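Local atomic coordinates of USG-1 protein homolog (Pseudomonas aeruginosa, PDB entry 2HJS), a protein that is of unknown function but probably binds NAD and may act as an oxidoreductase on aldehyde or oxo groups, in the manner of aspartate-semialdehyde dehydrogenases. Residues E140-L145 and V309-V314; L154-C159 and D246-T251; A158-S163 and V235-A240. All coordinates share one frame; numbering follows the deposited sequence.

Contact 1 (E140-L145 and V309-V314); sequences EVLAPL and VNLWIV
Val141 meets both Leu311 and Ile313. With CG1 anti to the backbone N (chi1 170°), that methyl of Val141 touches both Leu311 CD1, at 3.8 Å, and Ile313 CD1, while Val141 CG2 meets Ile313 alone, 3.9 Å from Ile313 CD1. In both pairs the side chains reach toward each other tip to tip. Ile313 also brings its second branch close, with CG2 4.1 Å from Val141 CG2. Leu311 CD1 is the shared point of the contact: besides Val141 it receives Leu145 CD1 at 4.0 Å, again tip to tip, and Leu142 CD1, also at 4.0 Å. Leu142 does not point straight at the strand. Its chi1 of -97° is well away from a staggered value, and the side chain crosses Leu311 obliquely, coming nearer to the strand only at its end. Val141, Leu142 and Leu145 thus converge on one leucine methyl, and the contact is wholly apolar. Helix 133-145 is kinked at Pro144, whose N has no bond to the preceding turn; the axis of 140-145 makes 140° with that of 309-314, N to C. Strand 308-315, to which the latter belongs, lies between strands 246-254 and 294-301, where Val296 adds to the packing on Val141. Helix 260-269 lies alongside, with Leu267 against Val141 and Val263 against Leu145.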
ATOM      1  N   GLU A 140      18.977   1.849   3.659  1.00 47.88           N
ATOM      2  CA  GLU A 140      19.794   0.682   3.872  1.00 49.19           C
ATOM      3  C   GLU A 140      19.807  -0.211   2.636  1.00 48.66           C
ATOM      4  O   GLU A 140      20.821  -0.819   2.329  1.00 48.70           O
ATOM      5  CB  GLU A 140      19.278  -0.117   5.080  1.00 48.84           C
ATOM      6  CG  GLU A 140      19.850  -1.517   5.182  1.00 50.28           C
ATOM      7  CD  GLU A 140      19.237  -2.311   6.329  1.00 51.26           C
ATOM      8  OE1 GLU A 140      18.086  -1.981   6.721  1.00 52.15           O
ATOM      9  OE2 GLU A 140      19.901  -3.259   6.835  1.00 49.49           O
ATOM     10  N   VAL A 141      18.670  -0.299   1.950  1.00 48.81           N
ATOM     11  CA  VAL A 141      18.538  -1.147   0.778  1.00 48.86           C
ATOM     12  C   VAL A 141      19.090  -0.446  -0.467  1.00 49.69           C
ATOM     13  O   VAL A 141      19.764  -1.067  -1.275  1.00 50.18           O
ATOM     14  CB  VAL A 141      17.056  -1.560   0.567  1.00 48.91           C
ATOM     15  CG1 VAL A 141      16.855  -2.243  -0.810  1.00 47.38           C
ATOM     16  CG2 VAL A 141      16.609  -2.464   1.722  1.00 47.71           C
ATOM     17  N   LEU A 142      18.820   0.844  -0.602  1.00 49.75           N
ATOM     18  CA  LEU A 142      19.280   1.612  -1.764  1.00 51.34           C
ATOM     19  C   LEU A 142      20.781   1.880  -1.813  1.00 51.63           C
ATOM     20  O   LEU A 142      21.375   1.850  -2.894  1.00 51.95           O
ATOM     21  CB  LEU A 142      18.581   2.955  -1.804  1.00 51.20           C
ATOM     22  CG  LEU A 142      17.367   3.083  -2.703  1.00 56.11           C
ATOM     23  CD1 LEU A 142      16.501   1.832  -2.736  1.00 57.77           C
ATOM     24  CD2 LEU A 142      16.585   4.292  -2.217  1.00 59.34           C
ATOM     25  N   ALA A 143      21.383   2.173  -0.659  1.00 51.54           N
ATOM     26  CA  ALA A 143      22.808   2.519  -0.624  1.00 52.51           C
ATOM     27  C   ALA A 143      23.692   1.539  -1.431  1.00 53.20           C
ATOM     28  O   ALA A 143      24.419   1.973  -2.330  1.00 53.62           O
ATOM     29  CB  ALA A 143      23.321   2.677   0.812  1.00 51.05           C
ATOM     30  N   PRO A 144      23.642   0.228  -1.120  1.00 53.70           N
ATOM     31  CA  PRO A 144      24.520  -0.686  -1.895  1.00 53.82           C
ATOM     32  C   PRO A 144      24.153  -0.799  -3.387  1.00 53.69           C
ATOM     33  O   PRO A 144      25.004  -1.084  -4.203  1.00 53.63           O
ATOM     34  CB  PRO A 144      24.368  -2.037  -1.185  1.00 53.44           C
ATOM     35  CG  PRO A 144      23.197  -1.910  -0.286  1.00 53.96           C
ATOM     36  CD  PRO A 144      22.868  -0.473  -0.077  1.00 53.87           C
ATOM     37  N   LEU A 145      22.899  -0.554  -3.730  1.00 54.03           N
ATOM     38  CA  LEU A 145      22.465  -0.582  -5.119  1.00 54.29           C
ATOM     39  C   LEU A 145      22.976   0.607  -5.929  1.00 55.02           C
ATOM     40  O   LEU A 145      23.183   0.494  -7.139  1.00 54.72           O
ATOM     41  CB  LEU A 145      20.941  -0.627  -5.187  1.00 54.31           C
ATOM     42  CG  LEU A 145      20.269  -1.863  -4.608  1.00 53.46           C
ATOM     43  CD1 LEU A 145      18.733  -1.762  -4.809  1.00 55.23           C
ATOM     44  CD2 LEU A 145      20.819  -3.082  -5.292  1.00 53.31           C
ATOM     45  N   VAL A 309      13.130  -0.747 -12.021  1.00 48.13           N
ATOM     46  CA  VAL A 309      13.247  -1.910 -11.149  1.00 47.87           C
ATOM     47  C   VAL A 309      12.375  -1.646  -9.942  1.00 48.06           C
ATOM     48  O   VAL A 309      12.383  -0.539  -9.403  1.00 48.64           O
ATOM     49  CB  VAL A 309      14.744  -2.269 -10.761  1.00 47.81           C
ATOM     50  CG1 VAL A 309      15.469  -1.095 -10.084  1.00 46.04           C
ATOM     51  CG2 VAL A 309      14.820  -3.525  -9.848  1.00 47.21           C
ATOM     52  N   ASN A 310      11.609  -2.659  -9.553  1.00 47.90           N
ATOM     53  CA  ASN A 310      10.786  -2.617  -8.351  1.00 47.69           C
ATOM     54  C   ASN A 310      11.434  -3.411  -7.255  1.00 48.45           C
ATOM     55  O   ASN A 310      12.104  -4.387  -7.544  1.00 47.13           O
ATOM     56  CB  ASN A 310       9.437  -3.258  -8.618  1.00 47.81           C
ATOM     57  CG  ASN A 310       8.588  -2.433  -9.534  1.00 48.14           C
ATOM     58  OD1 ASN A 310       8.625  -2.603 -10.757  1.00 50.31           O
ATOM     59  ND2 ASN A 310       7.857  -1.482  -8.961  1.00 49.27           N
ATOM     60  N   LEU A 311      11.226  -2.980  -6.007  1.00 48.67           N
ATOM     61  CA  LEU A 311      11.667  -3.720  -4.834  1.00 50.13           C
ATOM     62  C   LEU A 311      10.505  -3.712  -3.847  1.00 49.43           C
ATOM     63  O   LEU A 311       9.766  -2.747  -3.790  1.00 48.76           O
ATOM     64  CB  LEU A 311      12.845  -3.008  -4.128  1.00 50.18           C
ATOM     65  CG  LEU A 311      14.066  -2.520  -4.904  1.00 52.76           C
ATOM     66  CD1 LEU A 311      14.843  -1.628  -3.972  1.00 55.76           C
ATOM     67  CD2 LEU A 311      14.928  -3.703  -5.287  1.00 54.35           C
ATOM     68  N   TRP A 312      10.408  -4.760  -3.033  1.00 48.91           N
ATOM     69  CA  TRP A 312       9.481  -4.801  -1.907  1.00 48.29           C
ATOM     70  C   TRP A 312      10.325  -5.032  -0.670  1.00 48.09           C
ATOM     71  O   TRP A 312      11.158  -5.916  -0.651  1.00 47.92           O
ATOM     72  CB  TRP A 312       8.467  -5.919  -2.117  1.00 47.38           C
ATOM     73  CG  TRP A 312       7.678  -6.380  -0.894  1.00 47.83           C
ATOM     74  CD1 TRP A 312       7.971  -7.463  -0.080  1.00 46.55           C
ATOM     75  CD2 TRP A 312       6.449  -5.822  -0.386  1.00 45.58           C
ATOM     76  NE1 TRP A 312       7.000  -7.588   0.891  1.00 45.85           N
ATOM     77  CE2 TRP A 312       6.065  -6.598   0.731  1.00 45.50           C
ATOM     78  CE3 TRP A 312       5.646  -4.731  -0.759  1.00 47.05           C
ATOM     79  CZ2 TRP A 312       4.888  -6.347   1.455  1.00 45.76           C
ATOM     80  CZ3 TRP A 312       4.483  -4.471  -0.026  1.00 46.20           C
ATOM     81  CH2 TRP A 312       4.116  -5.292   1.065  1.00 46.06           C
ATOM     82  N   ILE A 313      10.147  -4.189   0.342  1.00 48.37           N
ATOM     83  CA  ILE A 313      11.011  -4.198   1.517  1.00 47.96           C
ATOM     84  C   ILE A 313      10.144  -4.377   2.762  1.00 48.30           C
ATOM     85  O   ILE A 313       9.123  -3.708   2.911  1.00 47.38           O
ATOM     86  CB  ILE A 313      11.800  -2.863   1.633  1.00 48.03           C
ATOM     87  CG1 ILE A 313      12.584  -2.572   0.343  1.00 48.23           C
ATOM     88  CG2 ILE A 313      12.708  -2.887   2.890  1.00 47.54           C
ATOM     89  CD1 ILE A 313      13.187  -1.158   0.294  1.00 46.73           C
ATOM     90  N   VAL A 314      10.512  -5.304   3.641  1.00 48.17           N
ATOM     91  CA  VAL A 314       9.815  -5.377   4.923  1.00 48.42           C
ATOM     92  C   VAL A 314      10.826  -5.404   6.039  1.00 48.14           C
ATOM     93  O   VAL A 314      11.874  -6.048   5.937  1.00 48.43           O
ATOM     94  CB  VAL A 314       8.757  -6.552   5.042  1.00 48.87           C
ATOM     95  CG1 VAL A 314       7.562  -6.380   4.004  1.00 48.18           C
ATOM     96  CG2 VAL A 314       9.384  -7.922   4.956  1.00 48.50           C
TER

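Contact 2 (L154-C159 and D246-T251)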
ATOM      1  N   LEU A 154      12.725   8.109  -7.903  1.00 54.32           N
ATOM      2  CA  LEU A 154      12.488   7.132  -6.867  1.00 54.02           C
ATOM      3  C   LEU A 154      11.059   7.300  -6.375  1.00 52.93           C
ATOM      4  O   LEU A 154      10.701   8.366  -5.898  1.00 52.71           O
ATOM      5  CB  LEU A 154      13.489   7.354  -5.733  1.00 53.77           C
ATOM      6  CG  LEU A 154      13.450   6.466  -4.495  1.00 55.23           C
ATOM      7  CD1 LEU A 154      13.606   5.040  -4.893  1.00 54.83           C
ATOM      8  CD2 LEU A 154      14.596   6.871  -3.562  1.00 56.32           C
ATOM      9  N   ASN A 155      10.248   6.262  -6.531  1.00 51.45           N
ATOM     10  CA  ASN A 155       8.894   6.270  -5.998  1.00 51.68           C
ATOM     11  C   ASN A 155       8.794   5.324  -4.809  1.00 51.67           C
ATOM     12  O   ASN A 155       9.225   4.178  -4.884  1.00 51.50           O
ATOM     13  CB  ASN A 155       7.865   5.911  -7.056  1.00 50.62           C
ATOM     14  CG  ASN A 155       6.431   6.262  -6.620  1.00 52.22           C
ATOM     15  OD1 ASN A 155       5.745   5.479  -5.925  1.00 53.79           O
ATOM     16  ND2 ASN A 155       5.986   7.432  -7.006  1.00 48.50           N
ATOM     17  N   LEU A 156       8.268   5.839  -3.703  1.00 51.45           N
ATOM     18  CA  LEU A 156       8.030   5.043  -2.511  1.00 51.50           C
ATOM     19  C   LEU A 156       6.567   5.113  -2.096  1.00 51.52           C
ATOM     20  O   LEU A 156       6.015   6.197  -1.918  1.00 52.09           O
ATOM     21  CB  LEU A 156       8.926   5.511  -1.367  1.00 50.74           C
ATOM     22  CG  LEU A 156       8.629   4.991   0.043  1.00 52.24           C
ATOM     23  CD1 LEU A 156       8.891   3.459   0.184  1.00 48.49           C
ATOM     24  CD2 LEU A 156       9.462   5.775   1.050  1.00 51.01           C
ATOM     25  N   THR A 157       5.935   3.949  -1.962  1.00 51.60           N
ATOM     26  CA  THR A 157       4.656   3.852  -1.270  1.00 51.83           C
ATOM     27  C   THR A 157       4.914   3.041  -0.003  1.00 51.86           C
ATOM     28  O   THR A 157       5.197   1.850  -0.071  1.00 52.32           O
ATOM     29  CB  THR A 157       3.579   3.148  -2.109  1.00 52.06           C
ATOM     30  OG1 THR A 157       3.398   3.854  -3.341  1.00 53.91           O
ATOM     31  CG2 THR A 157       2.244   3.104  -1.356  1.00 51.57           C
ATOM     32  N   ALA A 158       4.810   3.681   1.150  1.00 50.92           N
ATOM     33  CA  ALA A 158       5.099   3.011   2.399  1.00 51.91           C
ATOM     34  C   ALA A 158       3.809   2.665   3.112  1.00 52.13           C
ATOM     35  O   ALA A 158       2.994   3.550   3.360  1.00 53.26           O
ATOM     36  CB  ALA A 158       5.970   3.910   3.282  1.00 50.89           C
ATOM     37  N   CYS A 159       3.606   1.390   3.414  1.00 52.10           N
ATOM     38  CA  CYS A 159       2.435   0.947   4.180  1.00 52.53           C
ATOM     39  C   CYS A 159       2.855   0.727   5.614  1.00 53.01           C
ATOM     40  O   CYS A 159       3.606  -0.217   5.922  1.00 53.10           O
ATOM     41  CB  CYS A 159       1.851  -0.326   3.594  1.00 53.49           C
ATOM     42  SG  CYS A 159       1.316  -0.079   1.864  1.00 56.63           S
ATOM     43  N   ASP A 246       7.200  -2.199   8.843  1.00 49.45           N
ATOM     44  CA  ASP A 246       6.994  -1.365   7.646  1.00 50.08           C
ATOM     45  C   ASP A 246       7.011  -2.253   6.410  1.00 49.69           C
ATOM     46  O   ASP A 246       7.854  -3.132   6.327  1.00 50.65           O
ATOM     47  CB  ASP A 246       8.121  -0.341   7.502  1.00 50.08           C
ATOM     48  CG  ASP A 246       8.138   0.670   8.623  1.00 53.36           C
ATOM     49  OD1 ASP A 246       7.049   1.067   9.138  1.00 53.75           O
ATOM     50  OD2 ASP A 246       9.259   1.071   8.985  1.00 56.52           O
ATOM     51  N   SER A 247       6.080  -2.037   5.478  1.00 48.68           N
ATOM     52  CA  SER A 247       6.058  -2.714   4.182  1.00 48.66           C
ATOM     53  C   SER A 247       6.206  -1.655   3.070  1.00 48.60           C
ATOM     54  O   SER A 247       5.348  -0.798   2.922  1.00 47.74           O
ATOM     55  CB  SER A 247       4.734  -3.478   3.990  1.00 49.00           C
ATOM     56  OG  SER A 247       4.514  -4.386   5.067  1.00 50.07           O
ATOM     57  N   LEU A 248       7.288  -1.709   2.300  1.00 48.18           N
ATOM     58  CA  LEU A 248       7.575  -0.646   1.341  1.00 48.58           C
ATOM     59  C   LEU A 248       7.535  -1.164  -0.090  1.00 48.81           C
ATOM     60  O   LEU A 248       8.123  -2.197  -0.381  1.00 48.98           O
ATOM     61  CB  LEU A 248       8.963  -0.036   1.595  1.00 48.63           C
ATOM     62  CG  LEU A 248       9.365   0.313   3.042  1.00 50.14           C
ATOM     63  CD1 LEU A 248      10.756   0.945   3.052  1.00 48.69           C
ATOM     64  CD2 LEU A 248       8.337   1.262   3.665  1.00 52.18           C
ATOM     65  N   SER A 249       6.854  -0.436  -0.971  1.00 48.47           N
ATOM     66  CA  SER A 249       6.896  -0.728  -2.390  1.00 49.49           C
ATOM     67  C   SER A 249       7.648   0.400  -3.094  1.00 49.57           C
ATOM     68  O   SER A 249       7.241   1.557  -3.071  1.00 48.48           O
ATOM     69  CB  SER A 249       5.485  -0.899  -2.947  1.00 49.26           C
ATOM     70  OG  SER A 249       5.562  -1.072  -4.348  1.00 53.26           O
ATOM     71  N   VAL A 250       8.776   0.040  -3.694  1.00 50.65           N
ATOM     72  CA  VAL A 250       9.715   0.998  -4.264  1.00 51.04           C
ATOM     73  C   VAL A 250       9.802   0.792  -5.776  1.00 51.32           C
ATOM     74  O   VAL A 250       9.819  -0.343  -6.235  1.00 51.55           O
ATOM     75  CB  VAL A 250      11.113   0.810  -3.598  1.00 52.35           C
ATOM     76  CG1 VAL A 250      12.158   1.783  -4.171  1.00 51.93           C
ATOM     77  CG2 VAL A 250      11.024   0.968  -2.038  1.00 50.83           C
ATOM     78  N   THR A 251       9.825   1.884  -6.544  1.00 51.13           N
ATOM     79  CA  THR A 251      10.130   1.851  -7.986  1.00 50.41           C
ATOM     80  C   THR A 251      11.300   2.776  -8.265  1.00 50.99           C
ATOM     81  O   THR A 251      11.253   3.964  -7.935  1.00 51.65           O
ATOM     82  CB  THR A 251       8.962   2.333  -8.844  1.00 50.35           C
ATOM     83  OG1 THR A 251       7.772   1.698  -8.395  1.00 50.82           O
ATOM     84  CG2 THR A 251       9.176   1.987 -10.333  1.00 48.22           C
TER
HETATM   85  O   HOH W   1       3.483  -2.906   7.168  1.00 35.30           O
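Leu248 packs against Leu156 and Ala158 on the face of the sheet that also carries Val250. Its CB lies 3.8 Å from Leu156 CD1. CG, held beside the backbone N by a chi1 of -46°, stands a little farther from that same methyl. Both end methyls stay about as far from Leu156 CD1 as CG does, but Leu248 CD2 alone also reaches Ala158 CB, at 3.6 Å, a close fit against a small residue. Leu156 CD1 also touches Val250 CG2, and Leu154 CD1 touches the other branch, Val250 CG1, at 3.6 Å. Strands 151-160 and 246-254 form a regular antiparallel ladder inside the mixed sheet of the dimerisation domain. Asn155-Thr251, Thr157-Ser249 and Cys159-Ser247 are its hydrogen-bonded pairs, each joined by two N-H to O bonds; Leu156-Val250 and Ala158-Leu248 are the non-hydrogen-bonded pairs between them. The hydrogen-bonded pairs send their smaller, mostly polar side chains to the opposite face, which meets the second subunit: Thr157 OG1 bonds to its counterpart, Thr157 OG1 of that subunit, and Leu199 of the second subunit packs on Cys159 and Ser247. At the Cys159 end a water donates to Cys159 O at 3.0 Å and accepts from Ser247 OG at 2.8 Å.

Contact 3 (A158-S163 and V235-A240)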
ATOM      1  N   ALA A 158       4.810   3.681   1.150  1.00 50.92           N
ATOM      2  CA  ALA A 158       5.099   3.011   2.399  1.00 51.91           C
ATOM      3  C   ALA A 158       3.809   2.665   3.112  1.00 52.13           C
ATOM      4  O   ALA A 158       2.994   3.550   3.360  1.00 53.26           O
ATOM      5  CB  ALA A 158       5.970   3.910   3.282  1.00 50.89           C
ATOM      6  N   CYS A 159       3.606   1.390   3.414  1.00 52.10           N
ATOM      7  CA  CYS A 159       2.435   0.947   4.180  1.00 52.53           C
ATOM      8  C   CYS A 159       2.855   0.727   5.614  1.00 53.01           C
ATOM      9  O   CYS A 159       3.606  -0.217   5.922  1.00 53.10           O
ATOM     10  CB  CYS A 159       1.851  -0.326   3.594  1.00 53.49           C
ATOM     11  SG  CYS A 159       1.316  -0.079   1.864  1.00 56.63           S
ATOM     12  N   LEU A 160       2.401   1.626   6.480  1.00 52.07           N
ATOM     13  CA  LEU A 160       2.867   1.687   7.854  1.00 52.62           C
ATOM     14  C   LEU A 160       1.910   0.901   8.745  1.00 51.50           C
ATOM     15  O   LEU A 160       0.698   0.983   8.571  1.00 51.36           O
ATOM     16  CB  LEU A 160       2.929   3.153   8.322  1.00 52.09           C
ATOM     17  CG  LEU A 160       4.233   3.939   8.102  1.00 54.11           C
ATOM     18  CD1 LEU A 160       4.663   3.948   6.697  1.00 55.17           C
ATOM     19  CD2 LEU A 160       4.119   5.402   8.608  1.00 53.58           C
ATOM     20  N   SER A 161       2.461   0.150   9.688  1.00 50.68           N
ATOM     21  CA  SER A 161       1.662  -0.515  10.725  1.00 50.46           C
ATOM     22  C   SER A 161       1.252   0.495  11.800  1.00 50.94           C
ATOM     23  O   SER A 161       1.844   1.579  11.889  1.00 51.37           O
ATOM     24  CB  SER A 161       2.512  -1.587  11.387  1.00 50.34           C
ATOM     25  OG  SER A 161       3.554  -0.990  12.147  1.00 49.53           O
ATOM     26  N   VAL A 162       0.271   0.148  12.631  1.00 50.74           N
ATOM     27  CA  VAL A 162      -0.167   1.048  13.702  1.00 50.60           C
ATOM     28  C   VAL A 162       0.864   1.278  14.807  1.00 51.00           C
ATOM     29  O   VAL A 162       0.745   2.246  15.561  1.00 50.67           O
ATOM     30  CB  VAL A 162      -1.519   0.623  14.345  1.00 50.69           C
ATOM     31  CG1 VAL A 162      -2.643   0.820  13.354  1.00 50.62           C
ATOM     32  CG2 VAL A 162      -1.468  -0.811  14.899  1.00 47.72           C
ATOM     33  N   SER A 163       1.853   0.382  14.931  1.00 51.64           N
ATOM     34  CA  SER A 163       2.938   0.593  15.906  1.00 51.93           C
ATOM     35  C   SER A 163       3.725   1.871  15.575  1.00 52.30           C
ATOM     36  O   SER A 163       4.415   2.393  16.421  1.00 52.02           O
ATOM     37  CB  SER A 163       3.886  -0.599  15.965  1.00 51.79           C
ATOM     38  OG  SER A 163       4.581  -0.723  14.734  1.00 52.93           O
ATOM     39  N   VAL A 235       7.101  10.306  -2.087  1.00 51.71           N
ATOM     40  CA  VAL A 235       6.754   9.490  -0.906  1.00 51.42           C
ATOM     41  C   VAL A 235       5.284   9.584  -0.579  1.00 51.08           C
ATOM     42  O   VAL A 235       4.787  10.680  -0.389  1.00 51.47           O
ATOM     43  CB  VAL A 235       7.359  10.012   0.419  1.00 51.81           C
ATOM     44  CG1 VAL A 235       7.373   8.890   1.478  1.00 50.69           C
ATOM     45  CG2 VAL A 235       8.685  10.587   0.236  1.00 54.05           C
ATOM     46  N   THR A 236       4.633   8.431  -0.435  1.00 50.40           N
ATOM     47  CA  THR A 236       3.309   8.328   0.120  1.00 50.17           C
ATOM     48  C   THR A 236       3.368   7.366   1.303  1.00 50.54           C
ATOM     49  O   THR A 236       3.831   6.228   1.163  1.00 50.11           O
ATOM     50  CB  THR A 236       2.319   7.794  -0.928  1.00 50.32           C
ATOM     51  OG1 THR A 236       2.412   8.620  -2.097  1.00 51.68           O
ATOM     52  CG2 THR A 236       0.887   7.831  -0.402  1.00 49.49           C
ATOM     53  N   CYS A 237       2.914   7.823   2.466  1.00 50.28           N
ATOM     54  CA  CYS A 237       2.760   6.920   3.607  1.00 51.32           C
ATOM     55  C   CYS A 237       1.297   6.662   3.898  1.00 51.57           C
ATOM     56  O   CYS A 237       0.525   7.583   4.187  1.00 51.93           O
ATOM     57  CB  CYS A 237       3.465   7.449   4.856  1.00 50.90           C
ATOM     58  SG  CYS A 237       5.242   7.518   4.625  1.00 52.70           S
ATOM     59  N   ILE A 238       0.943   5.389   3.853  1.00 51.22           N
ATOM     60  CA  ILE A 238      -0.415   4.930   4.053  1.00 51.85           C
ATOM     61  C   ILE A 238      -0.447   4.223   5.400  1.00 51.04           C
ATOM     62  O   ILE A 238       0.547   3.621   5.812  1.00 49.71           O
ATOM     63  CB  ILE A 238      -0.770   3.942   2.915  1.00 52.59           C
ATOM     64  CG1 ILE A 238      -0.983   4.715   1.628  1.00 52.94           C
ATOM     65  CG2 ILE A 238      -1.997   3.079   3.219  1.00 54.15           C
ATOM     66  CD1 ILE A 238      -0.759   3.775   0.434  1.00 58.98           C
ATOM     67  N   GLN A 239      -1.577   4.309   6.089  1.00 50.38           N
ATOM     68  CA  GLN A 239      -1.745   3.593   7.348  1.00 50.70           C
ATOM     69  C   GLN A 239      -2.494   2.273   7.104  1.00 50.27           C
ATOM     70  O   GLN A 239      -3.652   2.295   6.679  1.00 49.02           O
ATOM     71  CB  GLN A 239      -2.568   4.441   8.309  1.00 51.25           C
ATOM     72  CG  GLN A 239      -2.715   3.811   9.666  1.00 55.51           C
ATOM     73  CD  GLN A 239      -1.574   4.178  10.524  1.00 63.39           C
ATOM     74  OE1 GLN A 239      -1.481   5.321  10.986  1.00 67.87           O
ATOM     75  NE2 GLN A 239      -0.651   3.234  10.725  1.00 67.00           N
ATOM     76  N   ALA A 240      -1.847   1.137   7.371  1.00 49.76           N
ATOM     77  CA  ALA A 240      -2.474  -0.174   7.125  1.00 50.18           C
ATOM     78  C   ALA A 240      -2.996  -0.768   8.424  1.00 50.00           C
ATOM     79  O   ALA A 240      -2.453  -0.476   9.502  1.00 49.60           O
ATOM     80  CB  ALA A 240      -1.465  -1.139   6.468  1.00 50.28           C
TER
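A beta-alpha-beta crossover brings strands 151-160 and 233-239 side by side and parallel, so that Ala158 pairs with Cys237, Cys159 with Ile238 and Leu160 with Gln239. The short strand segments make an angle of 28°. The backbone bonds alternate as parallel pairing requires: Ala158 N donates to Thr236 O (2.7 Å), Ile238 N to Ala158 O (2.8 Å), Leu160 N to Ile238 O, and Ala240 N to Leu160 O (2.8 Å), the last one falling just where strand 233-239 gives way to loop. Gln239 extends the pairing with its side chain. CG is anti to the backbone N (chi1 -176°), and the bend at chi2 (87°) turns CD back toward 158-163. There Gln239 NE2 makes two weak bonds, to Ser161 O at 3.2 Å and to Leu160 O at 3.4 Å; Leu160 O thereby receives a second, weak donor beside the straight bond from Ala240 N. Val162 crosses the glutamine side chain at about a right angle, its CG1 approaching NE2. On the face carrying Ala158 and Leu160, Cys237 fits between them: Cys237 SG lies 3.9 Å from Ala158 CB, and Cys237 CB 4.1 Å from Leu160 CD1. Ile214 and Ile218 of helix 213-225, part of the crossover connection, cover Cys237 there. The face with Cys159 and Ile238 is turned to the second subunit, whose Trp312 packs on Ile238. Beyond the strand, Ser161 OG and Ser163 OG share a hydrogen bond, and Asn317 also bonds Ser163 OG. Helices on one face of a mixed sheet and a partner subunit on the other are characteristic of the dimerisation domain of semialdehyde dehydrogenases.

How the contacts relate
All three contacts are buried and belong to the same mixed sheet, but they join it differently. Contacts 2 and 3 are backbone pairings that share strand 151-160, one antiparallel and one parallel; contact 1 lays a helix on the sheet through aliphatic side chains alone. Contacts 1 and 2 meet directly, since strand 308-315 pairs with strand 246-254; the centres of contacts 1 and 3 are about 17 Å apart, and the two do not touch. Contact 3 holds strand 233-239, one of the two outermost within the chain, and runs on past the strand ends; in it alone a side chain, Gln239, adds weak hydrogen bonds across the two segments. Each contact has residues within reach of the second subunit.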